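Local coordinates for protein nitroreductase (Desulfitobacterium hafniense, PDB 3PXV) that binds flavin mononucleotide and, as a member of the nitroreductase family, probably works as an FMN-dependent oxidoreductase, at residues B[63-68]-B[141-146]. Numbering follows the deposited sequence.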
# COMPACT_ATOMS: atom_id res chain seq x y z
N GLU B 63 9.75 18.88 -11.79
CA GLU B 63 8.44 19.52 -11.75
C GLU B 63 8.15 20.23 -13.07
O GLU B 63 7.07 20.06 -13.64
CB GLU B 63 8.35 20.50 -10.57
CG GLU B 63 6.94 21.12 -10.40
CD GLU B 63 6.81 22.00 -9.16
OE1 GLU B 63 7.69 22.85 -8.93
OE2 GLU B 63 5.81 21.86 -8.43
N ALA B 64 9.11 21.02 -13.53
CA ALA B 64 8.97 21.77 -14.77
C ALA B 64 8.86 20.83 -15.97
O ALA B 64 8.11 21.11 -16.90
CB ALA B 64 10.13 22.75 -14.94
N GLU B 65 9.58 19.72 -15.95
CA GLU B 65 9.46 18.71 -17.02
C GLU B 65 8.07 18.07 -16.97
O GLU B 65 7.39 17.92 -18.01
CB GLU B 65 10.54 17.65 -16.90
CG GLU B 65 10.46 16.54 -17.96
CD GLU B 65 10.61 17.04 -19.40
OE1 GLU B 65 11.26 18.12 -19.63
OE2 GLU B 65 10.09 16.32 -20.29
N GLY B 66 7.62 17.71 -15.76
CA GLY B 66 6.30 17.12 -15.59
C GLY B 66 5.23 18.02 -16.19
O GLY B 66 4.47 17.58 -17.06
N LEU B 67 5.20 19.28 -15.77
CA LEU B 67 4.23 20.25 -16.29
C LEU B 67 4.29 20.37 -17.80
O LEU B 67 3.25 20.49 -18.43
CB LEU B 67 4.43 21.64 -15.68
CG LEU B 67 4.04 21.77 -14.22
CD1 LEU B 67 4.41 23.15 -13.71
CD2 LEU B 67 2.53 21.50 -14.05
N ALA B 68 5.49 20.36 -18.37
CA ALA B 68 5.66 20.53 -19.82
C ALA B 68 5.13 19.35 -20.62
O ALA B 68 4.60 19.53 -21.72
CB ALA B 68 7.11 20.81 -20.17
N PHE B 141 9.55 11.49 -16.21
CA PHE B 141 10.14 10.40 -16.99
C PHE B 141 9.33 10.05 -18.22
O PHE B 141 9.80 9.31 -19.07
CB PHE B 141 10.15 9.13 -16.14
CG PHE B 141 10.88 9.27 -14.83
CD1 PHE B 141 10.25 9.77 -13.73
CD2 PHE B 141 12.20 8.87 -14.72
CE1 PHE B 141 10.91 9.90 -12.55
CE2 PHE B 141 12.86 9.00 -13.54
CZ PHE B 141 12.21 9.52 -12.45
N ALA B 142 8.13 10.60 -18.30
CA ALA B 142 7.14 10.20 -19.29
C ALA B 142 7.49 10.33 -20.75
O ALA B 142 7.09 9.50 -21.54
CB ALA B 142 5.78 10.87 -18.99
N SER B 143 8.23 11.37 -21.13
CA SER B 143 8.59 11.56 -22.54
C SER B 143 9.66 10.57 -22.96
O SER B 143 9.84 10.32 -24.15
CB SER B 143 9.09 12.98 -22.77
OG SER B 143 10.38 13.16 -22.22
N GLY B 144 10.39 10.04 -21.98
CA GLY B 144 11.50 9.14 -22.24
C GLY B 144 12.79 9.89 -22.57
O GLY B 144 13.89 9.31 -22.53
N LEU B 145 12.68 11.18 -22.88
CA LEU B 145 13.83 12.01 -23.32
C LEU B 145 14.73 12.44 -22.16
O LEU B 145 15.93 12.59 -22.34
CB LEU B 145 13.33 13.22 -24.11
CG LEU B 145 12.45 12.81 -25.31
CD1 LEU B 145 11.86 13.98 -26.10
CD2 LEU B 145 13.25 11.93 -26.23
N ARG B 146 14.16 12.62 -20.97
CA ARG B 146 14.94 12.94 -19.80
C ARG B 146 14.87 11.84 -18.74
O ARG B 146 15.37 12.02 -17.63
CB ARG B 146 14.52 14.29 -19.23
CG ARG B 146 14.74 15.44 -20.20
CD ARG B 146 14.60 16.79 -19.57
NE ARG B 146 15.69 17.09 -18.65
CZ ARG B 146 15.68 18.11 -17.78
NH1 ARG B 146 14.64 18.92 -17.68
NH2 ARG B 146 16.73 18.31 -16.99
O HOH W 1 8.72 13.85 -19.55
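With CG trans to the backbone N (chi1 179°) and a bend at the next bond (chi2 61°), Glu65 carries its carboxylate off helix 56-72 to Ser143 and Arg146, which belong to the loop leading into helix 147-154. This surface corner of the nitroreductase fold illustrates how one carboxylate can join a helix to a loop by dividing its two oxygens between a water and an arginine. OE2 of Glu65 accepts from a water at 2.9 Å, and that water in turn accepts from the backbone N of Ser143, 3.0 Å away, so the water bridges the carboxylate to the loop's main chain. OE1 of Glu65 lies 3.6 Å from CD of Arg146 and at the guanidinium edge, where its salt bridge to NH1 is long at 4.0 Å. The carboxylate and guanidinium planes of this pair stand nearly perpendicular, 85° apart. Arg146, the N-cap residue of helix 147-154, has its strongest polar partner in Glu149, which meets NH2; the same nitrogen also forms a salt bridge with Glu61, one turn before Glu65. The loop has its own bracing: a type I turn runs from Phe141 to Gly144, overlapped by an ST turn in which Ser143 OG accepts from Leu145 N at 3.1 Å.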